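Local atomic coordinates of oxidoreductase, zinc-binding dehydrogenase family (Myxococcus xanthus, PDB entry 5K1S), a protein that is a zinc-containing medium-chain reductase involved in an alternative route of de novo isovaleryl coenzyme A biosynthesis. Residues T103-S108 against T163-T168; R128-E133 against M142-G147; L149-A154 against E313-L318. All coordinates share one frame; numbering follows the deposited sequence.

Contact 1. Residues T103-S108 against T163-T168; sequences TLQRMS and TVCCTT. With ZN (zinc ion), chain F.
The thiolate sulfur of C166 is gripped by two partners: it binds a zinc ion at 2.3 Å from SG and takes a hydrogen bond from the side-chain amide of Q105. In this medium-chain dehydrogenase/reductase fold the metal site is completed by C57 and H79, so Q105 is a second-shell residue of the site. The amide bond is long, 3.5 Å from Q105 NE2 to C166 SG, as is usual for a sulfur acceptor, but nearly straight at 175°, and the sulfur lies in the plane of the amide. A donor on a metal-bound thiolate would be expected to draw off some of its negative charge and to fix the direction of the sulfur.

In Q105 a bend at chi2 (127°) turns CD toward segment 163-168, and the amide beyond it reaches C166. On its way the chain passes the other cysteine, C165, whose SG lies 3.8 Å from Q105 CD. The CB of C165 points toward the loop, SG lies anti to the backbone N, chi1 -167°, and the sulfur touches both the glutamine amide and the loop backbone at L104 CA. A leucine in place of Q105 would probably leave the C166 thiolate without its N-H donor and the sulfur less firmly oriented.

Behind this polar pair the contact turns apolar. L104 sets its CB away from the helix segment, yet one methyl swings back to C165 and also packs on L314 of helix 311-323. T103, at the end of strand 100-103, hydrogen-bonds through its hydroxyl to the backbone N of A81 and the backbone O of H79, whose side chain binds the zinc ion. The closest approach of the L104 side chain is CD2 to C165 SG, at 4.0 Å.

Contact 2. Residues R128-E133 against M142-G147; sequences RFFGEE and MVAPVG
The ring of F130 projects from the loop onto strand 141-145 and meets three of its side chains in a row, M142, A144 and P145. M142 comes first: its terminal methyl lies at one ortho carbon, with M142 CE 3.3 Å from F130 CD2, and the two side chains cross at about a right angle. The methyl approaches the ring obliquely. M142 starts from the crowded position, CG between the backbone N and the carbonyl carbon (chi1 68°), continues extended through chi2, and bends at chi3 (-65°), which turns CE back toward the ring.

A144 is met differently. Its CB stands at the rim of the ring near the ring plane, 3.9 Å from F130 CE2, and the carbonyl oxygen of V143 also lies at this edge. Further along the strand, P145 CD approaches F130 CZ more loosely, at 4.3 Å.

R128 adds a second, more open touch. Its chain bends at chi2 and chi3, and beyond the bends R128 NH2 comes to 3.7 Å from P145 CG. The approach is oblique, and the carbon offers the nitrogen no acceptor.

F130 is the second residue of a type II turn from F129 to E132, with G131 third. The backbone angles of G131, 84° and 5°, would press a CB against the preceding carbonyl oxygen, which favours glycine there. The loop backbone is also tied to 103-108, through Q105 to F130 and M107 to R128. M142 and F130 both touch T103 of strand 100-103. The contact rests on apolar matching of one aromatic ring to methyl and ring carbons within the GroES-like domain, with the arginine meeting the strand by van der Waals contact of NH2 with a proline carbon, and no charged partner within the two segments.

Contact 3. Residues L149-A154 against E313-L318; sequences LGRVPA and ELDEAL
Strand 149-151 runs alongside segment 313-318 of helix 311-323, 6.9 Å between the axes of the two short segments, the two directions differing by 33°. The backbones come nearest at G150 and D315, whose CA atoms are 5.1 Å apart, and again at V152 and L318.

Glycine makes this closeness possible. A CB on G150 would point at the helix and run into L314 CD2, which packs instead on G150 CA at 3.8 Å. D315 supplies the polar tie: its carboxylate oxygen OD1 accepts the backbone N-H of R151 at 2.7 Å from R151 N, and the nitrogen meets it nearly along the C-O axis. The side chains of R151 and D315 lie side by side and point the same way, but their charged ends do not touch, with R151 NE 5.6 Å from D315 OD1. The guanidinium instead makes a cation-pi contact with W95.

L318 covers the end of the strand and the residues that follow it. With CG anti to the carbonyl carbon (chi1 -66°) and CD1 extending from it, the leucine brings CD1 against the backbone around R151, and to 4.1 Å from V152 CG2. Farther on, the P153 ring crosses the leucine at about a right angle, its CD 4.0 Å from L318 CB. L318 also touches A102 of strand 100-103, the antiparallel neighbour of strand 149-151.

After strand 302-305, the edge of the parallel Rossmann-type sheet, the chain probably returns to the catalytic domain, where helix 311-323 packs on strand 149-151, consistent with the medium-chain dehydrogenase/reductase fold.

Overall arrangement
Contact 1 and contact 3 alternate along the chain, whereas contact 2 is nested inside the loop closed by contact 1. Their centres lie 11 Å apart for contacts 1 and 2, 10 Å for contacts 1 and 3, and 16 Å for contacts 2 and 3. The loop 103-108 links the first two through backbone bonds to 128-133, and L104 joins L314 where contacts 1 and 3 meet. Strands 141-145 and 149-151 follow each other and belong to the same mixed sheet, with A144 touching L149. Contacts 1 and 3 tie this sheet and its loops to helices 165-178 and 311-323 beside the zinc ion bound by C166, while contact 2 fixes loop 128-133 on strand 141-145.

Contact 1. Residues T103-S108 against T163-T168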
ATOM      1  N   THR A 103       4.225  24.824  14.207  1.00 40.79           N
ATOM      2  CA  THR A 103       2.915  24.202  14.079  1.00 39.96           C
ATOM      3  C   THR A 103       2.946  23.036  13.097  1.00 39.94           C
ATOM      4  O   THR A 103       3.696  23.036  12.116  1.00 40.45           O
ATOM      5  CB  THR A 103       1.877  25.223  13.610  1.00 39.08           C
ATOM      6  OG1 THR A 103       2.293  25.789  12.361  1.00 38.76           O
ATOM      7  CG2 THR A 103       1.701  26.334  14.640  1.00 39.41           C
ATOM      8  N   LEU A 104       2.118  22.033  13.377  1.00 41.73           N
ATOM      9  CA  LEU A 104       1.851  20.963  12.431  1.00 42.23           C
ATOM     10  C   LEU A 104       0.904  21.470  11.345  1.00 40.66           C
ATOM     11  O   LEU A 104       0.526  22.645  11.307  1.00 39.17           O
ATOM     12  CB  LEU A 104       1.253  19.751  13.144  1.00 43.29           C
ATOM     13  CG  LEU A 104       2.169  18.918  14.043  1.00 45.12           C
ATOM     14  CD1 LEU A 104       1.347  17.929  14.847  1.00 45.91           C
ATOM     15  CD2 LEU A 104       3.209  18.185  13.221  1.00 46.46           C
ATOM     16  N   GLN A 105       0.510  20.572  10.445  1.00 43.68           N
ATOM     17  CA  GLN A 105      -0.485  20.921   9.440  1.00 42.41           C
ATOM     18  C   GLN A 105      -1.894  20.833  10.015  1.00 41.99           C
ATOM     19  O   GLN A 105      -2.690  21.769   9.873  1.00 40.45           O
ATOM     20  CB  GLN A 105      -0.340  20.006   8.224  1.00 43.25           C
ATOM     21  CG  GLN A 105       1.008  20.134   7.518  1.00 43.83           C
ATOM     22  CD  GLN A 105       1.716  18.804   7.324  1.00 45.81           C
ATOM     23  OE1 GLN A 105       1.288  17.774   7.840  1.00 46.77           O
ATOM     24  NE2 GLN A 105       2.810  18.825   6.575  1.00 46.63           N
ATOM     25  N   ARG A 106      -2.213  19.723  10.677  1.00 46.48           N
ATOM     26  CA  ARG A 106      -3.544  19.475  11.208  1.00 46.55           C
ATOM     27  C   ARG A 106      -3.442  18.974  12.642  1.00 47.80           C
ATOM     28  O   ARG A 106      -2.378  18.564  13.110  1.00 48.76           O
ATOM     29  CB  ARG A 106      -4.305  18.453  10.352  1.00 47.31           C
ATOM     30  CG  ARG A 106      -3.615  17.098  10.268  1.00 49.35           C
ATOM     31  CD  ARG A 106      -4.421  16.096   9.463  1.00 50.03           C
ATOM     32  NE  ARG A 106      -5.653  15.694  10.137  1.00 49.92           N
ATOM     33  CZ  ARG A 106      -5.709  14.829  11.144  1.00 51.32           C
ATOM     34  NH1 ARG A 106      -4.599  14.277  11.616  1.00 52.98           N
ATOM     35  NH2 ARG A 106      -6.876  14.517  11.690  1.00 50.61           N
ATOM     36  N   MET A 107      -4.577  19.001  13.333  1.00 44.21           N
ATOM     37  CA  MET A 107      -4.652  18.560  14.713  1.00 45.42           C
ATOM     38  C   MET A 107      -4.957  17.065  14.782  1.00 47.26           C
ATOM     39  O   MET A 107      -5.111  16.382  13.767  1.00 47.60           O
ATOM     40  CB  MET A 107      -5.711  19.363  15.471  1.00 44.35           C
ATOM     41  CG  MET A 107      -5.281  20.772  15.842  1.00 42.89           C
ATOM     42  SD  MET A 107      -3.766  20.805  16.818  1.00 43.83           S
ATOM     43  CE  MET A 107      -4.247  19.839  18.248  1.00 45.69           C
ATOM     44  N   SER A 108      -5.043  16.557  16.009  1.00 55.68           N
ATOM     45  CA  SER A 108      -5.317  15.148  16.261  1.00 57.33           C
ATOM     46  C   SER A 108      -5.805  15.027  17.697  1.00 57.96           C
ATOM     47  O   SER A 108      -5.173  15.567  18.610  1.00 58.01           O
ATOM     48  CB  SER A 108      -4.064  14.297  16.031  1.00 58.45           C
ATOM     49  OG  SER A 108      -4.311  12.932  16.312  1.00 59.94           O
ATOM     50  N   THR A 163       9.720  25.911   7.489  1.00 54.61           N
ATOM     51  CA  THR A 163       9.499  25.126   6.280  1.00 54.54           C
ATOM     52  C   THR A 163       9.845  23.656   6.494  1.00 55.90           C
ATOM     53  O   THR A 163      10.033  22.921   5.520  1.00 56.70           O
ATOM     54  CB  THR A 163      10.310  25.690   5.110  1.00 56.06           C
ATOM     55  OG1 THR A 163      11.708  25.644   5.423  1.00 58.95           O
ATOM     56  CG2 THR A 163       9.903  27.131   4.824  1.00 54.88           C
ATOM     57  N   VAL A 164       9.918  23.209   7.747  1.00 49.12           N
ATOM     58  CA  VAL A 164      10.357  21.849   8.039  1.00 50.85           C
ATOM     59  C   VAL A 164       9.191  20.873   7.954  1.00 49.33           C
ATOM     60  O   VAL A 164       9.341  19.752   7.455  1.00 50.48           O
ATOM     61  CB  VAL A 164      11.025  21.808   9.428  1.00 52.30           C
ATOM     62  CG1 VAL A 164      11.437  20.392   9.797  1.00 54.22           C
ATOM     63  CG2 VAL A 164      12.228  22.731   9.457  1.00 54.14           C
ATOM     64  N   CYS A 165       8.012  21.278   8.435  1.00 54.64           N
ATOM     65  CA  CYS A 165       6.899  20.342   8.566  1.00 53.58           C
ATOM     66  C   CYS A 165       6.515  19.745   7.218  1.00 53.38           C
ATOM     67  O   CYS A 165       6.395  18.523   7.079  1.00 54.36           O
ATOM     68  CB  CYS A 165       5.702  21.043   9.205  1.00 51.30           C
ATOM     69  SG  CYS A 165       4.399  19.916   9.759  1.00 50.73           S
ATOM     70  N   CYS A 166       6.320  20.591   6.210  1.00 58.17           N
ATOM     71  CA  CYS A 166       5.829  20.142   4.913  1.00 57.77           C
ATOM     72  C   CYS A 166       6.929  19.614   4.002  1.00 59.89           C
ATOM     73  O   CYS A 166       6.659  19.350   2.826  1.00 59.71           O
ATOM     74  CB  CYS A 166       5.087  21.281   4.216  1.00 55.69           C
ATOM     75  SG  CYS A 166       3.705  21.904   5.173  1.00 53.40           S
ATOM     76  N   THR A 167       8.150  19.456   4.508  1.00 58.19           N
ATOM     77  CA  THR A 167       9.231  18.873   3.723  1.00 60.64           C
ATOM     78  C   THR A 167       9.922  17.775   4.520  1.00 62.93           C
ATOM     79  O   THR A 167       9.671  16.586   4.297  1.00 63.66           O
ATOM     80  CB  THR A 167      10.237  19.947   3.306  1.00 61.68           C
ATOM     81  OG1 THR A 167      10.731  20.620   4.468  1.00 62.09           O
ATOM     82  CG2 THR A 167       9.581  20.957   2.376  1.00 59.75           C
ATOM     83  N   THR A 168      10.792  18.161   5.456  1.00 58.53           N
ATOM     84  CA  THR A 168      11.466  17.169   6.286  1.00 60.81           C
ATOM     85  C   THR A 168      10.484  16.447   7.199  1.00 59.64           C
ATOM     86  O   THR A 168      10.662  15.256   7.476  1.00 61.11           O
ATOM     87  CB  THR A 168      12.565  17.836   7.112  1.00 62.43           C
ATOM     88  OG1 THR A 168      13.454  18.549   6.242  1.00 63.58           O
ATOM     89  CG2 THR A 168      13.356  16.797   7.897  1.00 65.02           C
TER
HETATM   90 ZN    ZN F 402       1.938  22.211   3.688  1.00 70.31          ZN

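Contact 2. Residues R128-E133 against M142-G147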
ATOM      1  N   ARG A 128      -8.896  19.458  12.433  1.00 48.90           N
ATOM      2  CA  ARG A 128      -8.713  20.885  12.205  1.00 47.30           C
ATOM      3  C   ARG A 128      -7.315  21.170  11.670  1.00 48.03           C
ATOM      4  O   ARG A 128      -6.319  20.663  12.193  1.00 49.76           O
ATOM      5  CB  ARG A 128      -8.954  21.657  13.500  1.00 46.83           C
ATOM      6  CG  ARG A 128     -10.421  21.758  13.891  1.00 45.30           C
ATOM      7  CD  ARG A 128     -10.612  21.534  15.381  1.00 46.26           C
ATOM      8  NE  ARG A 128      -9.683  22.332  16.175  1.00 46.89           N
ATOM      9  CZ  ARG A 128      -9.450  22.142  17.468  1.00 48.23           C
ATOM     10  NH1 ARG A 128     -10.075  21.174  18.128  1.00 49.16           N
ATOM     11  NH2 ARG A 128      -8.585  22.918  18.107  1.00 48.55           N
ATOM     12  N   PHE A 129      -7.253  21.987  10.628  1.00 34.36           N
ATOM     13  CA  PHE A 129      -6.002  22.418  10.026  1.00 34.58           C
ATOM     14  C   PHE A 129      -5.674  23.841  10.455  1.00 34.77           C
ATOM     15  O   PHE A 129      -6.566  24.662  10.685  1.00 34.46           O
ATOM     16  CB  PHE A 129      -6.083  22.355   8.498  1.00 34.02           C
ATOM     17  CG  PHE A 129      -5.724  21.016   7.916  1.00 34.17           C
ATOM     18  CD1 PHE A 129      -6.618  19.961   7.958  1.00 34.32           C
ATOM     19  CD2 PHE A 129      -4.495  20.821   7.305  1.00 34.71           C
ATOM     20  CE1 PHE A 129      -6.287  18.730   7.411  1.00 35.93           C
ATOM     21  CE2 PHE A 129      -4.160  19.595   6.758  1.00 36.07           C
ATOM     22  CZ  PHE A 129      -5.057  18.550   6.808  1.00 36.92           C
ATOM     23  N   PHE A 130      -4.381  24.130  10.562  1.00 48.25           N
ATOM     24  CA  PHE A 130      -3.946  25.506  10.744  1.00 47.07           C
ATOM     25  C   PHE A 130      -4.123  26.273   9.440  1.00 45.79           C
ATOM     26  O   PHE A 130      -3.780  25.784   8.361  1.00 46.19           O
ATOM     27  CB  PHE A 130      -2.489  25.554  11.199  1.00 48.08           C
ATOM     28  CG  PHE A 130      -2.287  25.130  12.623  1.00 49.13           C
ATOM     29  CD1 PHE A 130      -2.075  23.799  12.942  1.00 50.75           C
ATOM     30  CD2 PHE A 130      -2.309  26.063  13.646  1.00 48.60           C
ATOM     31  CE1 PHE A 130      -1.892  23.410  14.254  1.00 51.82           C
ATOM     32  CE2 PHE A 130      -2.131  25.677  14.960  1.00 49.63           C
ATOM     33  CZ  PHE A 130      -1.920  24.351  15.264  1.00 51.25           C
ATOM     34  N   GLY A 131      -4.672  27.481   9.542  1.00 37.24           N
ATOM     35  CA  GLY A 131      -5.001  28.253   8.363  1.00 36.72           C
ATOM     36  C   GLY A 131      -6.339  27.918   7.747  1.00 35.93           C
ATOM     37  O   GLY A 131      -6.663  28.449   6.677  1.00 35.62           O
ATOM     38  N   GLU A 132      -7.126  27.051   8.384  1.00 39.41           N
ATOM     39  CA  GLU A 132      -8.451  26.703   7.888  1.00 38.76           C
ATOM     40  C   GLU A 132      -9.481  26.864   9.001  1.00 38.61           C
ATOM     41  O   GLU A 132      -9.968  27.972   9.236  1.00 38.89           O
ATOM     42  CB  GLU A 132      -8.449  25.281   7.324  1.00 39.45           C
ATOM     43  CG  GLU A 132      -7.599  25.143   6.068  1.00 39.97           C
ATOM     44  CD  GLU A 132      -7.330  23.704   5.686  1.00 41.58           C
ATOM     45  OE1 GLU A 132      -8.219  22.851   5.895  1.00 41.81           O
ATOM     46  OE2 GLU A 132      -6.222  23.425   5.182  1.00 42.64           O
ATOM     47  N   GLU A 133      -9.818  25.780   9.705  1.00 42.29           N
ATOM     48  CA  GLU A 133     -10.805  25.884  10.774  0.50 42.40           C
ATOM     49  C   GLU A 133     -10.308  26.770  11.909  1.00 42.96           C
ATOM     50  O   GLU A 133     -11.113  27.428  12.578  1.00 43.23           O
ATOM     51  CB  GLU A 133     -11.163  24.496  11.306  0.50 42.71           C
ATOM     52  CG  GLU A 133     -11.486  23.480  10.223  0.50 42.84           C
ATOM     53  CD  GLU A 133     -12.343  22.338  10.731  0.50 43.23           C
ATOM     54  OE1 GLU A 133     -13.329  22.606  11.451  0.50 42.75           O
ATOM     55  OE2 GLU A 133     -12.030  21.170  10.417  0.50 44.67           O
ATOM     56  N   MET A 142      -0.659  33.776  16.861  1.00 47.36           N
ATOM     57  CA  MET A 142      -1.634  32.724  16.612  1.00 46.06           C
ATOM     58  C   MET A 142      -1.724  31.846  17.848  1.00 46.47           C
ATOM     59  O   MET A 142      -0.728  31.634  18.547  1.00 47.65           O
ATOM     60  CB  MET A 142      -1.256  31.878  15.389  1.00 45.38           C
ATOM     61  CG  MET A 142      -0.005  31.033  15.573  1.00 46.21           C
ATOM     62  SD  MET A 142       0.486  30.157  14.072  1.00 45.53           S
ATOM     63  CE  MET A 142      -0.897  29.039  13.859  1.00 44.06           C
ATOM     64  N   VAL A 143      -2.922  31.347  18.107  1.00 38.47           N
ATOM     65  CA  VAL A 143      -3.145  30.381  19.175  1.00 38.86           C
ATOM     66  C   VAL A 143      -2.961  28.984  18.605  1.00 38.69           C
ATOM     67  O   VAL A 143      -3.271  28.717  17.441  1.00 37.99           O
ATOM     68  CB  VAL A 143      -4.540  30.569  19.806  1.00 38.48           C
ATOM     69  CG1 VAL A 143      -4.925  29.366  20.665  1.00 38.76           C
ATOM     70  CG2 VAL A 143      -4.556  31.831  20.648  1.00 38.89           C
ATOM     71  N   ALA A 144      -2.452  28.082  19.434  1.00 44.91           N
ATOM     72  CA  ALA A 144      -2.175  26.722  18.998  1.00 45.09           C
ATOM     73  C   ALA A 144      -2.389  25.744  20.145  1.00 46.37           C
ATOM     74  O   ALA A 144      -1.772  25.898  21.207  1.00 47.53           O
ATOM     75  CB  ALA A 144      -0.741  26.609  18.478  1.00 45.94           C
ATOM     76  N   PRO A 145      -3.248  24.737  19.988  1.00 44.81           N
ATOM     77  CA  PRO A 145      -3.296  23.668  20.991  1.00 46.67           C
ATOM     78  C   PRO A 145      -1.930  23.012  21.114  1.00 47.96           C
ATOM     79  O   PRO A 145      -1.237  22.794  20.120  1.00 47.86           O
ATOM     80  CB  PRO A 145      -4.347  22.698  20.434  1.00 47.12           C
ATOM     81  CG  PRO A 145      -5.155  23.506  19.476  1.00 45.23           C
ATOM     82  CD  PRO A 145      -4.217  24.515  18.900  1.00 44.01           C
ATOM     83  N   VAL A 146      -1.533  22.711  22.352  1.00 42.15           N
ATOM     84  CA  VAL A 146      -0.209  22.135  22.562  1.00 43.13           C
ATOM     85  C   VAL A 146      -0.048  20.856  21.753  1.00 42.94           C
ATOM     86  O   VAL A 146       1.070  20.491  21.368  1.00 43.41           O
ATOM     87  CB  VAL A 146       0.046  21.895  24.065  1.00 44.31           C
ATOM     88  CG1 VAL A 146       0.065  23.225  24.813  1.00 44.59           C
ATOM     89  CG2 VAL A 146      -1.001  20.955  24.652  1.00 44.30           C
ATOM     90  N   GLY A 147      -1.151  20.166  21.464  1.00 51.07           N
ATOM     91  CA  GLY A 147      -1.091  18.933  20.703  1.00 51.97           C
ATOM     92  C   GLY A 147      -0.642  19.097  19.266  1.00 51.14           C
ATOM     93  O   GLY A 147      -0.305  18.094  18.627  1.00 52.00           O
TER

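Contact 3. Residues L149-A154 against E313-L318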
ATOM      1  N   LEU A 149       1.936  21.282  18.231  1.00 46.17           N
ATOM      2  CA  LEU A 149       3.179  22.042  18.238  1.00 46.53           C
ATOM      3  C   LEU A 149       4.378  21.105  18.253  1.00 48.59           C
ATOM      4  O   LEU A 149       4.355  20.059  18.908  1.00 49.79           O
ATOM      5  CB  LEU A 149       3.250  22.979  19.452  1.00 46.38           C
ATOM      6  CG  LEU A 149       2.277  24.160  19.486  1.00 44.57           C
ATOM      7  CD1 LEU A 149       2.508  24.981  20.745  1.00 45.45           C
ATOM      8  CD2 LEU A 149       2.418  25.036  18.247  1.00 43.28           C
ATOM      9  N   GLY A 150       5.420  21.489  17.519  1.00 55.72           N
ATOM     10  CA  GLY A 150       6.706  20.819  17.575  1.00 57.99           C
ATOM     11  C   GLY A 150       7.753  21.749  18.150  1.00 59.02           C
ATOM     12  O   GLY A 150       7.592  22.970  18.087  1.00 57.84           O
ATOM     13  N   ARG A 151       8.831  21.200  18.704  1.00 55.05           N
ATOM     14  CA  ARG A 151       9.827  21.988  19.419  1.00 56.43           C
ATOM     15  C   ARG A 151      10.992  22.334  18.501  1.00 57.99           C
ATOM     16  O   ARG A 151      11.590  21.446  17.884  1.00 59.46           O
ATOM     17  CB  ARG A 151      10.325  21.234  20.651  1.00 58.20           C
ATOM     18  CG  ARG A 151       9.218  20.948  21.643  1.00 57.47           C
ATOM     19  CD  ARG A 151       9.745  20.455  22.970  1.00 60.16           C
ATOM     20  NE  ARG A 151       8.690  20.436  23.980  1.00 59.87           N
ATOM     21  CZ  ARG A 151       8.322  21.490  24.700  1.00 59.41           C
ATOM     22  NH1 ARG A 151       8.919  22.664  24.533  1.00 59.20           N
ATOM     23  NH2 ARG A 151       7.348  21.373  25.592  1.00 59.27           N
ATOM     24  N   VAL A 152      11.312  23.621  18.424  1.00 62.66           N
ATOM     25  CA  VAL A 152      12.370  24.118  17.552  1.00 64.22           C
ATOM     26  C   VAL A 152      13.651  24.219  18.378  1.00 67.09           C
ATOM     27  O   VAL A 152      13.678  24.977  19.360  1.00 67.06           O
ATOM     28  CB  VAL A 152      12.003  25.481  16.954  1.00 62.49           C
ATOM     29  CG1 VAL A 152      13.112  25.979  16.032  1.00 64.23           C
ATOM     30  CG2 VAL A 152      10.678  25.390  16.207  1.00 59.70           C
ATOM     31  N   PRO A 153      14.713  23.493  18.030  1.00 65.56           N
ATOM     32  CA  PRO A 153      15.976  23.661  18.757  1.00 67.87           C
ATOM     33  C   PRO A 153      16.452  25.104  18.698  1.00 68.24           C
ATOM     34  O   PRO A 153      16.248  25.811  17.708  1.00 67.32           O
ATOM     35  CB  PRO A 153      16.941  22.721  18.027  1.00 69.77           C
ATOM     36  CG  PRO A 153      16.067  21.724  17.348  1.00 68.52           C
ATOM     37  CD  PRO A 153      14.816  22.461  16.983  1.00 66.01           C
ATOM     38  N   ALA A 154      17.091  25.544  19.784  1.00 64.66           N
ATOM     39  CA  ALA A 154      17.588  26.912  19.844  1.00 65.37           C
ATOM     40  C   ALA A 154      18.593  27.204  18.740  1.00 66.85           C
ATOM     41  O   ALA A 154      18.780  28.372  18.379  1.00 67.11           O
ATOM     42  CB  ALA A 154      18.222  27.180  21.208  1.00 67.62           C
ATOM     43  N   GLU A 313       7.096  13.199  14.805  1.00 49.82           N
ATOM     44  CA  GLU A 313       7.865  13.298  13.569  1.00 51.60           C
ATOM     45  C   GLU A 313       8.383  14.714  13.354  1.00 52.86           C
ATOM     46  O   GLU A 313       9.512  14.906  12.888  1.00 55.68           O
ATOM     47  CB  GLU A 313       7.006  12.859  12.386  1.00 50.03           C
ATOM     48  CG  GLU A 313       6.610  11.393  12.425  1.00 49.28           C
ATOM     49  CD  GLU A 313       5.378  11.098  11.594  1.00 47.01           C
ATOM     50  OE1 GLU A 313       4.807  12.042  11.013  1.00 46.01           O
ATOM     51  OE2 GLU A 313       4.977   9.920  11.530  1.00 46.50           O
ATOM     52  N   LEU A 314       7.570  15.723  13.679  1.00 51.58           N
ATOM     53  CA  LEU A 314       8.024  17.100  13.531  1.00 52.89           C
ATOM     54  C   LEU A 314       9.149  17.413  14.509  1.00 55.05           C
ATOM     55  O   LEU A 314      10.137  18.059  14.136  1.00 57.50           O
ATOM     56  CB  LEU A 314       6.857  18.068  13.727  1.00 51.04           C
ATOM     57  CG  LEU A 314       7.216  19.557  13.647  1.00 52.40           C
ATOM     58  CD1 LEU A 314       7.876  19.895  12.315  1.00 54.13           C
ATOM     59  CD2 LEU A 314       5.986  20.426  13.865  1.00 50.93           C
ATOM     60  N   ASP A 315       9.019  16.973  15.763  1.00 54.17           N
ATOM     61  CA  ASP A 315      10.113  17.138  16.715  1.00 56.22           C
ATOM     62  C   ASP A 315      11.398  16.527  16.171  1.00 59.11           C
ATOM     63  O   ASP A 315      12.475  17.121  16.291  1.00 61.61           O
ATOM     64  CB  ASP A 315       9.750  16.502  18.059  1.00 55.13           C
ATOM     65  CG  ASP A 315       8.728  17.314  18.837  1.00 53.35           C
ATOM     66  OD1 ASP A 315       8.678  18.551  18.661  1.00 53.66           O
ATOM     67  OD2 ASP A 315       7.975  16.714  19.631  1.00 51.90           O
ATOM     68  N   GLU A 316      11.300  15.342  15.565  1.00 60.86           N
ATOM     69  CA  GLU A 316      12.477  14.705  14.985  1.00 64.10           C
ATOM     70  C   GLU A 316      12.953  15.450  13.744  1.00 66.14           C
ATOM     71  O   GLU A 316      14.159  15.653  13.560  1.00 69.63           O
ATOM     72  CB  GLU A 316      12.163  13.246  14.652  1.00 63.64           C
ATOM     73  CG  GLU A 316      13.329  12.471  14.059  1.00 67.39           C
ATOM     74  CD  GLU A 316      14.505  12.356  15.011  1.00 70.00           C
ATOM     75  OE1 GLU A 316      14.355  12.723  16.198  1.00 68.66           O
ATOM     76  OE2 GLU A 316      15.581  11.899  14.572  1.00 73.55           O
ATOM     77  N   ALA A 317      12.022  15.859  12.880  1.00 53.89           N
ATOM     78  CA  ALA A 317      12.397  16.599  11.680  1.00 55.94           C
ATOM     79  C   ALA A 317      13.096  17.902  12.042  1.00 57.74           C
ATOM     80  O   ALA A 317      14.145  18.237  11.478  1.00 61.41           O
ATOM     81  CB  ALA A 317      11.158  16.874  10.828  1.00 53.16           C
ATOM     82  N   LEU A 318      12.525  18.655  12.984  1.00 64.10           N
ATOM     83  CA  LEU A 318      13.165  19.886  13.434  1.00 65.64           C
ATOM     84  C   LEU A 318      14.555  19.607  13.989  1.00 68.69           C
ATOM     85  O   LEU A 318      15.490  20.386  13.766  1.00 71.38           O
ATOM     86  CB  LEU A 318      12.293  20.574  14.485  1.00 62.89           C
ATOM     87  CG  LEU A 318      10.944  21.094  13.983  1.00 60.30           C
ATOM     88  CD1 LEU A 318      10.040  21.463  15.148  1.00 58.04           C
ATOM     89  CD2 LEU A 318      11.141  22.288  13.064  1.00 61.74           C
TER